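Local coordinates for F21M12.9 protein (Arabidopsis thaliana, PDB 3ADG), which binds double-stranded RNA through this first of its two dsRNA-binding domains and assists DICER-LIKE 1 in accurately processing primary microRNAs in the nucleus, at residues A[17-25]-A[37-46]. Residues are numbered along the deposited sequence; the frame is centred on the assembly and turned at random.
Sequences KLPTPVYEI and QSTVILDGVR
V40 CG2 packs over one face of the Y23 ring, 3.7 Å from its centroid and 22° off the normal, which meets the criterion for a CH-pi contact. With CG2 placed anti to its backbone N, V40 also presses this methyl on P21 CB at 3.5 Å, tighter than usual for two carbons. L42 CD1 continues this apolar side to L18 CB (3.9 Å). Strands 22-25 and 37-42 run antiparallel at 156°, and V22/I41 and E24/T39 form hydrogen-bonded pairs. E24 O takes T39 N and S38 OG (2.8 Å) from opposite faces of its carbonyl plane.

The other face of the sheet, bearing V22, E24 and I41, is looser and more exposed. Here R46 reaches over T39 to grip the E24 carboxylate end-on, NH1 to OE1 at 3.0 Å and NH2 to OE2 at 2.9 Å, with the two planes turned 43° apart. Beyond the last pair, water takes over: one molecule bridges P19 O and D43 N, another T20 O and I41 O.

In this alpha-beta-beta-beta-alpha dsRBD fold, P21 rests on helix 5-15 and Y23 on helix 56-71, while backbone bonds from V40 to Y47 join central strand 35-42 to strand 45-48.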
loop_
_atom_site.group_PDB
_atom_site.type_symbol
_atom_site.label_atom_id
_atom_site.label_comp_id
_atom_site.label_asym_id
_atom_site.label_seq_id
_atom_site.Cartn_x
_atom_site.Cartn_y
_atom_site.Cartn_z
ATOM N N LYS A 17 -2.644 -16.042 -8.485
ATOM C CA LYS A 17 -3.726 -15.860 -9.474
ATOM C C LYS A 17 -4.777 -14.829 -9.000
ATOM O O LYS A 17 -6.005 -15.036 -9.148
ATOM C CB LYS A 17 -4.384 -17.216 -9.765
ATOM C CG LYS A 17 -3.432 -18.248 -10.371
ATOM C CD LYS A 17 -2.704 -17.673 -11.594
ATOM C CE LYS A 17 -3.696 -17.135 -12.675
ATOM N NZ LYS A 17 -3.018 -16.869 -13.990
ATOM N N LEU A 18 -4.269 -13.740 -8.416
ATOM C CA LEU A 18 -5.087 -12.609 -7.962
ATOM C C LEU A 18 -4.791 -11.395 -8.824
ATOM O O LEU A 18 -3.665 -11.255 -9.320
ATOM C CB LEU A 18 -4.718 -12.276 -6.495
ATOM C CG LEU A 18 -4.654 -13.485 -5.551
ATOM C CD1 LEU A 18 -4.045 -13.055 -4.205
ATOM C CD2 LEU A 18 -6.076 -14.097 -5.344
ATOM N N PRO A 19 -5.784 -10.487 -8.992
ATOM C CA PRO A 19 -5.478 -9.243 -9.697
ATOM C C PRO A 19 -4.351 -8.430 -9.034
ATOM O O PRO A 19 -4.146 -8.469 -7.802
ATOM C CB PRO A 19 -6.804 -8.461 -9.636
ATOM C CG PRO A 19 -7.857 -9.536 -9.508
ATOM C CD PRO A 19 -7.196 -10.537 -8.571
ATOM N N THR A 20 -3.612 -7.713 -9.873
ATOM C CA THR A 20 -2.620 -6.750 -9.397
ATOM C C THR A 20 -3.212 -5.931 -8.271
ATOM O O THR A 20 -4.345 -5.431 -8.420
ATOM C CB THR A 20 -2.160 -5.851 -10.567
ATOM O OG1 THR A 20 -1.541 -6.685 -11.565
ATOM C CG2 THR A 20 -1.161 -4.787 -10.087
ATOM N N PRO A 21 -2.472 -5.810 -7.133
ATOM C CA PRO A 21 -2.966 -4.972 -6.032
ATOM C C PRO A 21 -3.243 -3.583 -6.556
ATOM O O PRO A 21 -2.468 -3.063 -7.368
ATOM C CB PRO A 21 -1.783 -4.909 -5.047
ATOM C CG PRO A 21 -0.948 -6.119 -5.336
ATOM C CD PRO A 21 -1.172 -6.443 -6.817
ATOM N N VAL A 22 -4.352 -2.995 -6.120
ATOM C CA VAL A 22 -4.641 -1.609 -6.420
ATOM C C VAL A 22 -4.500 -0.741 -5.146
ATOM O O VAL A 22 -4.787 -1.186 -4.054
ATOM C CB VAL A 22 -6.039 -1.410 -7.050
ATOM C CG1 VAL A 22 -7.177 -1.690 -6.071
ATOM C CG2 VAL A 22 -6.163 -0.007 -7.522
ATOM N N TYR A 23 -4.108 0.511 -5.345
ATOM C CA TYR A 23 -3.844 1.438 -4.273
ATOM C C TYR A 23 -4.822 2.608 -4.300
ATOM O O TYR A 23 -4.998 3.267 -5.336
ATOM C CB TYR A 23 -2.393 1.937 -4.362
ATOM C CG TYR A 23 -1.407 0.832 -4.156
ATOM C CD1 TYR A 23 -1.063 -0.013 -5.209
ATOM C CD2 TYR A 23 -0.858 0.591 -2.882
ATOM C CE1 TYR A 23 -0.155 -1.070 -5.014
ATOM C CE2 TYR A 23 0.052 -0.451 -2.677
ATOM C CZ TYR A 23 0.371 -1.292 -3.745
ATOM O OH TYR A 23 1.236 -2.342 -3.556
ATOM N N GLU A 24 -5.456 2.859 -3.160
ATOM C CA GLU A 24 -6.157 4.119 -2.941
ATOM C C GLU A 24 -5.176 5.047 -2.208
ATOM O O GLU A 24 -4.476 4.611 -1.283
ATOM C CB GLU A 24 -7.409 3.902 -2.095
ATOM C CG GLU A 24 -8.554 3.165 -2.763
ATOM C CD GLU A 24 -9.602 2.741 -1.750
ATOM O OE1 GLU A 24 -10.529 2.029 -2.135
ATOM O OE2 GLU A 24 -9.473 3.124 -0.561
ATOM N N ILE A 25 -5.080 6.290 -2.677
ATOM C CA ILE A 25 -4.216 7.313 -2.086
ATOM C C ILE A 25 -5.115 8.379 -1.435
ATOM O O ILE A 25 -5.981 8.949 -2.099
ATOM C CB ILE A 25 -3.302 7.992 -3.171
ATOM C CG1 ILE A 25 -2.433 6.947 -3.918
ATOM C CG2 ILE A 25 -2.455 9.108 -2.568
ATOM C CD1 ILE A 25 -1.834 7.434 -5.239
ATOM N N GLN A 37 -1.719 8.719 3.106
ATOM C CA GLN A 37 -2.048 7.433 3.675
ATOM C C GLN A 37 -2.539 6.638 2.487
ATOM O O GLN A 37 -3.134 7.211 1.558
ATOM C CB GLN A 37 -3.162 7.586 4.711
ATOM C CG GLN A 37 -3.328 6.366 5.629
ATOM C CD GLN A 37 -4.390 5.347 5.158
ATOM O OE1 GLN A 37 -5.325 5.672 4.412
ATOM N NE2 GLN A 37 -4.255 4.107 5.634
ATOM N N SER A 38 -2.308 5.337 2.500
ATOM C CA SER A 38 -2.775 4.519 1.381
ATOM C C SER A 38 -3.438 3.239 1.888
ATOM O O SER A 38 -3.082 2.710 2.939
ATOM C CB SER A 38 -1.616 4.186 0.426
ATOM O OG SER A 38 -2.042 3.310 -0.596
ATOM N N THR A 39 -4.394 2.753 1.114
ATOM C CA THR A 39 -4.995 1.459 1.329
ATOM C C THR A 39 -4.686 0.687 0.079
ATOM O O THR A 39 -4.890 1.212 -1.027
ATOM C CB THR A 39 -6.528 1.539 1.519
ATOM O OG1 THR A 39 -6.829 2.371 2.641
ATOM C CG2 THR A 39 -7.138 0.115 1.749
ATOM N N VAL A 40 -4.133 -0.507 0.262
ATOM C CA VAL A 40 -3.955 -1.470 -0.826
ATOM C C VAL A 40 -5.075 -2.489 -0.746
ATOM O O VAL A 40 -5.420 -2.984 0.355
ATOM C CB VAL A 40 -2.525 -2.143 -0.892
ATOM C CG1 VAL A 40 -2.252 -3.042 0.304
ATOM C CG2 VAL A 40 -2.334 -2.937 -2.220
ATOM N N ILE A 41 -5.624 -2.809 -1.915
ATOM C CA ILE A 41 -6.693 -3.768 -2.027
ATOM C C ILE A 41 -6.227 -4.962 -2.865
ATOM O O ILE A 41 -5.832 -4.809 -4.035
ATOM C CB ILE A 41 -7.973 -3.127 -2.602
ATOM C CG1 ILE A 41 -8.375 -1.900 -1.761
ATOM C CG2 ILE A 41 -9.103 -4.142 -2.654
ATOM C CD1 ILE A 41 -7.972 -0.511 -2.374
ATOM N N LEU A 42 -6.268 -6.135 -2.238
ATOM C CA LEU A 42 -5.829 -7.387 -2.859
ATOM C C LEU A 42 -6.810 -8.501 -2.523
ATOM O O LEU A 42 -7.142 -8.718 -1.358
ATOM C CB LEU A 42 -4.400 -7.762 -2.389
ATOM C CG LEU A 42 -3.857 -9.103 -2.923
ATOM C CD1 LEU A 42 -3.652 -9.077 -4.457
ATOM C CD2 LEU A 42 -2.602 -9.526 -2.145
ATOM N N ASP A 43 -7.281 -9.206 -3.549
ATOM C CA ASP A 43 -8.222 -10.319 -3.342
ATOM C C ASP A 43 -9.378 -9.891 -2.427
ATOM O O ASP A 43 -9.748 -10.630 -1.510
ATOM C CB ASP A 43 -7.480 -11.530 -2.751
ATOM C CG ASP A 43 -8.276 -12.833 -2.871
ATOM O OD1 ASP A 43 -9.126 -12.945 -3.780
ATOM O OD2 ASP A 43 -8.030 -13.746 -2.053
ATOM N N GLY A 44 -9.908 -8.687 -2.653
ATOM C CA GLY A 44 -11.021 -8.157 -1.859
ATOM C C GLY A 44 -10.646 -7.562 -0.502
ATOM O O GLY A 44 -11.455 -6.847 0.104
ATOM N N VAL A 45 -9.433 -7.868 -0.029
ATOM C CA VAL A 45 -8.991 -7.517 1.319
ATOM C C VAL A 45 -8.281 -6.153 1.313
ATOM O O VAL A 45 -7.420 -5.895 0.462
ATOM C CB VAL A 45 -8.025 -8.586 1.917
ATOM C CG1 VAL A 45 -7.767 -8.272 3.410
ATOM C CG2 VAL A 45 -8.590 -10.024 1.758
ATOM N N ARG A 46 -8.651 -5.294 2.267
ATOM C CA ARG A 46 -8.094 -3.933 2.375
ATOM C C ARG A 46 -7.031 -3.839 3.469
ATOM O O ARG A 46 -7.277 -4.187 4.613
ATOM C CB ARG A 46 -9.199 -2.924 2.671
ATOM C CG ARG A 46 -10.306 -2.875 1.608
ATOM C CD ARG A 46 -11.449 -1.907 1.992
ATOM N NE ARG A 46 -10.976 -0.548 2.308
ATOM C CZ ARG A 46 -10.791 0.395 1.390
ATOM N NH1 ARG A 46 -11.013 0.117 0.099
ATOM N NH2 ARG A 46 -10.362 1.590 1.757
HETATM O O HOH W 1 -6.532 -8.166 -6.437
HETATM O O HOH W 2 -6.865 -5.573 -6.345
#